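Local coordinates for WPL1 (Eremothecium gossypii, PDB 3ZIK), which probably regulates the release of cohesin from chromosomes, as its Wapl relatives do, here represented by its all-helical Wap1 domain, at residues 24-29 / 43-48; 64-69 / 98-103; 113-118 / 145-150. All coordinates share one frame; numbering follows the deposited sequence.

Contact 1 of 3, residues 24-29 / 43-48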
# COMPACT_ATOMS: atom_id res chain seq x y z
N LEU A 24 24.68 -5.71 -28.12
CA LEU A 24 23.46 -6.34 -27.64
C LEU A 24 23.48 -7.83 -27.90
O LEU A 24 23.20 -8.64 -27.00
CB LEU A 24 22.23 -5.67 -28.26
CG LEU A 24 20.82 -6.07 -27.83
CD1 LEU A 24 20.63 -6.08 -26.30
CD2 LEU A 24 19.87 -5.09 -28.49
N ASP A 25 23.83 -8.20 -29.14
CA ASP A 25 23.92 -9.60 -29.53
C ASP A 25 24.92 -10.35 -28.65
O ASP A 25 24.71 -11.53 -28.32
CB ASP A 25 24.32 -9.74 -31.00
CG ASP A 25 23.15 -9.41 -31.96
OD1 ASP A 25 21.98 -9.35 -31.51
OD2 ASP A 25 23.41 -9.20 -33.17
N PHE A 26 26.00 -9.68 -28.30
CA PHE A 26 26.97 -10.29 -27.41
C PHE A 26 26.38 -10.48 -26.01
O PHE A 26 26.45 -11.58 -25.45
CB PHE A 26 28.24 -9.47 -27.32
CG PHE A 26 29.16 -9.93 -26.24
CD1 PHE A 26 29.81 -11.17 -26.33
CD2 PHE A 26 29.37 -9.14 -25.11
CE1 PHE A 26 30.66 -11.59 -25.32
CE2 PHE A 26 30.21 -9.56 -24.09
CZ PHE A 26 30.85 -10.79 -24.20
N ILE A 27 25.80 -9.40 -25.45
CA ILE A 27 25.14 -9.44 -24.15
C ILE A 27 24.09 -10.56 -24.15
O ILE A 27 24.04 -11.36 -23.23
CB ILE A 27 24.57 -8.06 -23.77
CG1 ILE A 27 25.71 -7.10 -23.50
CG2 ILE A 27 23.65 -8.14 -22.57
CD1 ILE A 27 25.36 -5.67 -23.16
N LEU A 28 23.28 -10.65 -25.21
CA LEU A 28 22.28 -11.70 -25.29
C LEU A 28 22.84 -13.11 -25.39
O LEU A 28 22.11 -14.09 -25.15
CB LEU A 28 21.25 -11.44 -26.42
CG LEU A 28 20.47 -10.12 -26.32
CD1 LEU A 28 19.47 -9.94 -27.45
CD2 LEU A 28 19.79 -10.01 -24.97
N SER A 29 24.09 -13.25 -25.79
CA SER A 29 24.64 -14.61 -26.02
C SER A 29 25.08 -15.22 -24.69
O SER A 29 25.18 -14.50 -23.68
CB SER A 29 25.81 -14.59 -27.03
OG SER A 29 26.87 -13.76 -26.56
N MET A 43 24.43 -7.09 -17.79
CA MET A 43 23.09 -6.58 -17.65
C MET A 43 23.18 -5.10 -17.27
O MET A 43 22.44 -4.26 -17.81
CB MET A 43 22.29 -7.41 -16.67
CG MET A 43 20.84 -6.94 -16.60
SD MET A 43 19.85 -7.95 -15.51
CE MET A 43 20.05 -9.60 -16.21
N LEU A 44 24.13 -4.76 -16.41
CA LEU A 44 24.31 -3.36 -16.00
C LEU A 44 24.69 -2.38 -17.14
O LEU A 44 24.17 -1.26 -17.24
CB LEU A 44 25.38 -3.31 -14.87
CG LEU A 44 25.84 -1.95 -14.40
CD1 LEU A 44 24.68 -1.27 -13.70
CD2 LEU A 44 27.05 -2.13 -13.49
N ARG A 45 25.62 -2.79 -18.01
CA ARG A 45 25.96 -1.98 -19.19
C ARG A 45 24.73 -1.82 -20.11
O ARG A 45 24.48 -0.72 -20.59
CB ARG A 45 27.19 -2.55 -19.98
CG ARG A 45 27.65 -1.66 -21.16
CD ARG A 45 28.99 -2.09 -21.80
NE ARG A 45 28.87 -3.34 -22.56
CZ ARG A 45 29.20 -4.54 -22.06
NH1 ARG A 45 29.70 -4.63 -20.81
NH2 ARG A 45 29.03 -5.65 -22.79
N LEU A 46 23.96 -2.88 -20.32
CA LEU A 46 22.73 -2.76 -21.15
C LEU A 46 21.78 -1.77 -20.55
O LEU A 46 21.20 -0.94 -21.27
CB LEU A 46 22.01 -4.08 -21.30
CG LEU A 46 20.74 -4.02 -22.18
CD1 LEU A 46 21.06 -3.39 -23.55
CD2 LEU A 46 20.17 -5.43 -22.37
N CYS A 47 21.58 -1.87 -19.22
CA CYS A 47 20.56 -0.98 -18.58
C CYS A 47 21.04 0.48 -18.64
O CYS A 47 20.25 1.43 -18.87
CB CYS A 47 20.32 -1.36 -17.14
SG CYS A 47 19.48 -2.91 -16.94
N LEU A 48 22.34 0.68 -18.42
CA LEU A 48 22.89 2.06 -18.47
C LEU A 48 22.85 2.66 -19.92
O LEU A 48 22.49 3.82 -20.11
CB LEU A 48 24.28 2.16 -17.82
CG LEU A 48 24.96 3.54 -17.95
CD1 LEU A 48 24.20 4.62 -17.21
CD2 LEU A 48 26.44 3.52 -17.51

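Contact 2 of 3, residues 64-69 / 98-103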
# COMPACT_ATOMS: atom_id res chain seq x y z
N ARG A 64 13.60 -6.38 -31.04
CA ARG A 64 14.23 -7.38 -30.20
C ARG A 64 13.51 -7.56 -28.87
O ARG A 64 14.12 -8.11 -27.93
CB ARG A 64 15.70 -7.02 -29.90
CG ARG A 64 16.55 -6.53 -31.06
CD ARG A 64 16.82 -7.64 -32.07
NE ARG A 64 17.56 -8.75 -31.48
CZ ARG A 64 18.87 -8.79 -31.38
NH1 ARG A 64 19.56 -7.78 -31.84
NH2 ARG A 64 19.50 -9.86 -30.87
N HIS A 65 12.23 -7.12 -28.78
CA HIS A 65 11.51 -7.04 -27.45
C HIS A 65 11.49 -8.28 -26.67
O HIS A 65 12.04 -8.34 -25.53
CB HIS A 65 10.07 -6.49 -27.55
CG HIS A 65 9.61 -5.75 -26.31
ND1 HIS A 65 8.49 -5.01 -26.29
CD2 HIS A 65 10.13 -5.70 -25.02
CE1 HIS A 65 8.32 -4.48 -25.07
NE2 HIS A 65 9.34 -4.89 -24.30
N ARG A 66 10.90 -9.32 -27.26
CA ARG A 66 10.76 -10.57 -26.56
C ARG A 66 12.08 -11.27 -26.29
O ARG A 66 12.27 -11.85 -25.21
CB ARG A 66 9.70 -11.47 -27.22
CG ARG A 66 8.31 -10.83 -27.03
CD ARG A 66 7.23 -11.65 -27.71
NE ARG A 66 5.89 -11.13 -27.50
CZ ARG A 66 4.83 -11.45 -28.26
NH1 ARG A 66 4.96 -12.29 -29.29
NH2 ARG A 66 3.64 -10.93 -27.97
N GLU A 67 13.00 -11.17 -27.24
CA GLU A 67 14.32 -11.75 -27.08
C GLU A 67 15.02 -11.12 -25.83
O GLU A 67 15.55 -11.82 -24.98
CB GLU A 67 15.13 -11.56 -28.37
CG GLU A 67 16.38 -12.44 -28.52
CD GLU A 67 17.23 -12.10 -29.77
OE1 GLU A 67 16.74 -11.37 -30.67
OE2 GLU A 67 18.42 -12.57 -29.83
N VAL A 68 15.02 -9.81 -25.73
CA VAL A 68 15.58 -9.14 -24.57
C VAL A 68 14.86 -9.51 -23.26
O VAL A 68 15.52 -9.79 -22.25
CB VAL A 68 15.66 -7.61 -24.80
CG1 VAL A 68 16.14 -6.90 -23.55
CG2 VAL A 68 16.58 -7.31 -25.96
N TRP A 69 13.51 -9.59 -23.29
CA TRP A 69 12.74 -9.94 -22.09
C TRP A 69 13.09 -11.34 -21.60
O TRP A 69 13.38 -11.58 -20.40
CB TRP A 69 11.25 -9.85 -22.37
CG TRP A 69 10.39 -9.90 -21.15
CD1 TRP A 69 9.83 -11.02 -20.53
CD2 TRP A 69 9.90 -8.76 -20.39
NE1 TRP A 69 9.06 -10.65 -19.49
CE2 TRP A 69 9.06 -9.31 -19.34
CE3 TRP A 69 10.08 -7.38 -20.47
CZ2 TRP A 69 8.44 -8.49 -18.40
CZ3 TRP A 69 9.47 -6.57 -19.54
CH2 TRP A 69 8.66 -7.11 -18.53
N ARG A 98 0.35 -5.62 -21.57
CA ARG A 98 -0.22 -6.32 -20.39
C ARG A 98 -0.85 -7.69 -20.63
O ARG A 98 -0.95 -8.48 -19.69
CB ARG A 98 -1.17 -5.42 -19.68
CG ARG A 98 -0.39 -4.27 -19.06
CD ARG A 98 -1.32 -3.23 -18.53
NE ARG A 98 -0.56 -2.12 -18.02
CZ ARG A 98 -0.25 -1.99 -16.74
NH1 ARG A 98 -0.66 -2.90 -15.88
NH2 ARG A 98 0.46 -0.97 -16.35
N HIS A 99 -1.23 -8.00 -21.87
CA HIS A 99 -1.75 -9.36 -22.14
C HIS A 99 -0.67 -10.39 -22.44
O HIS A 99 -1.00 -11.54 -22.64
CB HIS A 99 -2.78 -9.34 -23.27
CG HIS A 99 -2.35 -8.55 -24.46
ND1 HIS A 99 -1.58 -9.09 -25.45
CD2 HIS A 99 -2.63 -7.23 -24.85
CE1 HIS A 99 -1.36 -8.15 -26.41
NE2 HIS A 99 -2.00 -7.02 -26.05
N ASP A 100 0.61 -10.01 -22.46
CA ASP A 100 1.67 -10.91 -22.87
C ASP A 100 1.96 -11.87 -21.76
O ASP A 100 2.22 -11.45 -20.63
CB ASP A 100 2.94 -10.12 -23.24
CG ASP A 100 4.03 -10.96 -23.95
OD1 ASP A 100 4.40 -12.07 -23.49
OD2 ASP A 100 4.61 -10.43 -24.94
N LYS A 101 1.97 -13.16 -22.09
CA LYS A 101 2.12 -14.25 -21.10
C LYS A 101 3.48 -14.24 -20.42
O LYS A 101 3.64 -14.74 -19.32
CB LYS A 101 1.93 -15.62 -21.77
CG LYS A 101 2.87 -15.85 -22.96
CD LYS A 101 2.58 -17.19 -23.61
CE LYS A 101 2.94 -17.20 -25.09
NZ LYS A 101 4.34 -17.67 -25.33
N ARG A 102 4.46 -13.64 -21.09
CA ARG A 102 5.81 -13.54 -20.53
C ARG A 102 5.94 -12.70 -19.29
O ARG A 102 7.04 -12.59 -18.75
CB ARG A 102 6.79 -13.05 -21.62
CG ARG A 102 7.04 -14.11 -22.70
CD ARG A 102 7.70 -13.49 -23.93
NE ARG A 102 7.66 -14.42 -25.06
CZ ARG A 102 6.60 -14.56 -25.86
NH1 ARG A 102 5.49 -13.83 -25.68
NH2 ARG A 102 6.66 -15.43 -26.84
N TRP A 103 4.85 -12.06 -18.87
CA TRP A 103 4.78 -11.38 -17.56
C TRP A 103 4.88 -12.35 -16.44
O TRP A 103 5.44 -12.03 -15.37
CB TRP A 103 3.49 -10.54 -17.43
CG TRP A 103 3.64 -9.10 -17.98
CD1 TRP A 103 3.00 -8.55 -19.09
CD2 TRP A 103 4.50 -8.04 -17.45
NE1 TRP A 103 3.41 -7.27 -19.29
CE2 TRP A 103 4.29 -6.89 -18.31
CE3 TRP A 103 5.43 -7.94 -16.38
CZ2 TRP A 103 4.94 -5.68 -18.10
CZ3 TRP A 103 6.07 -6.73 -16.17
CH2 TRP A 103 5.85 -5.61 -17.04

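Contact 3 of 3, residues 113-118 / 145-150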
# COMPACT_ATOMS: atom_id res chain seq x y z
N LEU A 113 7.23 -11.05 -4.39
CA LEU A 113 6.78 -10.95 -3.03
C LEU A 113 8.00 -11.01 -2.08
O LEU A 113 8.10 -10.13 -1.26
CB LEU A 113 5.72 -12.01 -2.70
CG LEU A 113 5.33 -12.24 -1.22
CD1 LEU A 113 4.88 -10.99 -0.48
CD2 LEU A 113 4.25 -13.30 -1.16
N PRO A 114 8.94 -11.98 -2.23
CA PRO A 114 10.23 -11.92 -1.48
C PRO A 114 11.10 -10.63 -1.64
O PRO A 114 11.64 -10.15 -0.66
CB PRO A 114 11.03 -13.08 -2.01
CG PRO A 114 10.03 -14.00 -2.69
CD PRO A 114 8.82 -13.19 -3.05
N LEU A 115 11.25 -10.09 -2.85
CA LEU A 115 11.95 -8.82 -3.04
C LEU A 115 11.25 -7.67 -2.36
O LEU A 115 11.89 -6.85 -1.73
CB LEU A 115 12.10 -8.46 -4.51
CG LEU A 115 13.21 -9.04 -5.38
CD1 LEU A 115 13.01 -8.47 -6.78
CD2 LEU A 115 14.57 -8.68 -4.83
N ALA A 116 9.93 -7.59 -2.53
CA ALA A 116 9.10 -6.48 -1.98
C ALA A 116 9.14 -6.38 -0.43
O ALA A 116 8.91 -5.30 0.12
CB ALA A 116 7.67 -6.63 -2.45
N THR A 117 9.42 -7.49 0.24
CA THR A 117 9.39 -7.55 1.70
C THR A 117 10.79 -7.62 2.36
O THR A 117 10.91 -7.66 3.58
CB THR A 117 8.53 -8.76 2.15
OG1 THR A 117 9.09 -9.97 1.66
CG2 THR A 117 7.10 -8.66 1.57
N ASP A 118 11.85 -7.58 1.55
CA ASP A 118 13.21 -7.61 2.10
C ASP A 118 13.85 -6.22 1.99
O ASP A 118 14.18 -5.76 0.90
CB ASP A 118 14.02 -8.70 1.39
CG ASP A 118 15.47 -8.83 1.95
OD1 ASP A 118 15.80 -8.19 2.99
OD2 ASP A 118 16.25 -9.60 1.36
N THR A 145 15.96 3.03 -5.65
CA THR A 145 17.40 2.62 -5.60
C THR A 145 17.58 1.37 -4.74
O THR A 145 18.68 1.00 -4.33
CB THR A 145 18.31 3.80 -5.13
OG1 THR A 145 17.78 4.33 -3.93
CG2 THR A 145 18.26 4.93 -6.18
N ASN A 146 16.46 0.71 -4.51
CA ASN A 146 16.47 -0.60 -3.89
C ASN A 146 15.34 -1.42 -4.40
O ASN A 146 14.32 -0.92 -4.97
CB ASN A 146 16.36 -0.50 -2.38
CG ASN A 146 15.10 0.18 -1.95
OD1 ASN A 146 14.07 -0.45 -1.87
ND2 ASN A 146 15.20 1.49 -1.66
N THR A 147 15.52 -2.70 -4.18
CA THR A 147 14.63 -3.64 -4.72
C THR A 147 13.28 -3.81 -3.96
O THR A 147 12.29 -4.23 -4.57
CB THR A 147 15.43 -4.90 -4.91
OG1 THR A 147 14.72 -5.77 -5.76
CG2 THR A 147 15.76 -5.49 -3.55
N CYS A 148 13.23 -3.45 -2.66
CA CYS A 148 11.99 -3.46 -1.91
C CYS A 148 11.01 -2.49 -2.60
O CYS A 148 9.94 -2.86 -2.96
CB CYS A 148 12.24 -3.08 -0.46
SG CYS A 148 10.78 -2.67 0.56
N GLU A 149 11.42 -1.27 -2.84
CA GLU A 149 10.54 -0.29 -3.41
C GLU A 149 10.21 -0.57 -4.85
O GLU A 149 9.04 -0.40 -5.27
CB GLU A 149 11.19 1.08 -3.33
CG GLU A 149 11.08 1.74 -1.95
CD GLU A 149 11.83 3.09 -1.90
OE1 GLU A 149 11.26 4.14 -2.27
OE2 GLU A 149 13.02 3.13 -1.54
N TYR A 150 11.26 -0.85 -5.64
CA TYR A 150 11.08 -1.20 -7.01
C TYR A 150 10.14 -2.39 -7.21
O TYR A 150 9.27 -2.31 -8.07
CB TYR A 150 12.41 -1.34 -7.80
CG TYR A 150 12.43 -0.56 -9.12
CD1 TYR A 150 11.23 -0.43 -9.91
CD2 TYR A 150 13.59 0.06 -9.58
CE1 TYR A 150 11.22 0.28 -11.09
CE2 TYR A 150 13.57 0.82 -10.76
CZ TYR A 150 12.38 0.91 -11.52
OH TYR A 150 12.31 1.59 -12.74
O HOH W 1 15.45 -3.42 -0.80

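Contact 1 of 3, residues 24-29 / 43-48
Ile27 and Leu24 on one helix meet Arg45 and Leu46 on the next, a helix-helix packing contact near the N-terminal end of the all-helical Wap1 domain. The short axes of 24-28 and 43-48 run at 144° to each other, so the chain comes back roughly antiparallel, and they stay 10.5 Å apart at closest approach. That is a wide spacing, bridged by side chains: the nearest CA pairs, Leu24 CA to Leu46 CA and Ile27 CA to Met43 CA, are each 7.4 Å apart.

Along 43-48, Met43 comes first. Its CB points away from 24-29, and its side chain packs instead on Trp71 of helix 65-72 and Leu86 of helix 81-93. Ile27 also rests on Trp71, so helix 65-72 covers one flank of the pair.

Arg45 follows, at the margin of the contact. Its chain bends at chi3 (71°), which brings the guanidinium back across the end of Ile27, where NH2 lies 3.7 Å from Ile27 CD1. The same nitrogen approaches the Phe26 ring at its edge, 4.2 Å from CD2, so no cation-pi stack over the ring face forms. The polar end is held by Asp23, in a salt bridge to NH2, and by Asn42, which accepts a hydrogen bond from that nitrogen; the aliphatic tip of Ile27 thus lies beside an arginine whose charge is probably balanced by Asp23.

Leu46 carries the apolar half. Its CB lies 4.1 Å from Ile27 CD1, which is carried toward it by an extended chi2 of 178°. Farther out, both methyls of the Leu46 fork face a single methyl of Leu24: Leu24 CD1 is 3.9 Å from Leu46 CD1 and 4.0 Å from Leu46 CD2.

Contact 2 of 3, residues 64-69 / 98-103
Two arginine side chains, Arg66 and Arg102, lie one over the other, their guanidinium planes nearly parallel (11° apart) but offset: Arg66 CD sits above the centre of the Arg102 guanidinium, and Arg66 NE is 3.3 Å from Arg102 NH1. Both nitrogens are donors; what probably makes the closeness tolerable is the carboxylate of Asp100, which divides its oxygens between them. OD2 takes Arg66 NE at 2.9 Å on its syn side, with a weaker bond from Arg66 NH2, while OD1 takes Arg102 NH1 at 3.0 Å and the backbone N of Arg102, closing an Asx turn. Arg102 NE has a second anion in Glu70. An alanine in place of Asp100 is likely to leave the two closely packed guanidinium groups without their shared counter-charge and the turn without its side-chain acceptor.

Beside this network, Trp69 NE1 donates to Arg102 O at 2.9 Å, from above the carbonyl plane. With CG of Trp69 anti to its backbone N (chi1 -167°), the indole extends to the loop, and its six-membered ring meets that of Trp103 T-shaped: planes at 75°, centroids 4.8 Å apart, Trp69 supplying the edge. Tyr158 also stacks on Trp103. A salt-bridge network flanking an edge-to-face tryptophan pair thus joins helix 65-72 to the 98-103 loop of this helical domain.

Contact 3 of 3, residues 113-118 / 145-150
Ala116 and Leu115, at the end of helix 108-116, meet Cys148 and Thr147 in the first turn of helix 147-158, a close helix-end junction in the all-helical Wap1 domain: the CA atoms of Ala116 and Cys148 are 4.2 Å apart. At this spacing Cys148 CA makes a CA-H...O contact with Leu115 O, 3.4 Å with 149° at the hydrogen. The thiol of Cys148 reaches the Ala116 carbonyl because SG stands anti to the backbone N (chi1 166°); SG is 3.3 Å from Ala116 O.

Of the side-chain contacts, the main one sets Leu115 across Thr147 at about a right angle. Both leucine methyls approach the hydroxyl, CD2 to 3.1 Å from Thr147 OG1, and that oxygen is buried with no polar partner in the model. Leu115 also touches Ser84 of helix 81-93.

Polar links are of two kinds, a cap within 145-150 and a water bridge between the segments. Asn146 OD1 caps the helix, accepting from Glu149 N with an N-H...O angle of 169°, while its ND2 donates back to Glu149 OE2. Asp118 has its carboxylate engaged by Lys81; its carbonyl instead reaches the new helix through one water, which donates to Asp118 O at 3.2 Å and accepts from Cys148 N at 2.9 Å.

How the contacts relate
The three contacts follow one another along the chain, each closing before the next opens, and all belong to the Wap1 domain. Contacts 1 and 2, with centres about 17 Å apart, touch directly: Asp25 OD1 forms a salt bridge with Arg64 NH2 at 2.6 Å, and Leu28 CD1 packs against Val68 CG2 at 4.2 Å. Contact 3 stands apart, its nearest atoms about 9 Å from contact 1 and about 10 Å from contact 2. Helix 81-93 nevertheless runs past all three, meeting Met43 in contact 1, both tryptophans of contact 2 and Leu115 in contact 3. The centre of contact 3 lies about 13 Å from the centre of the chain, against about 33 Å for the centre of contact 1.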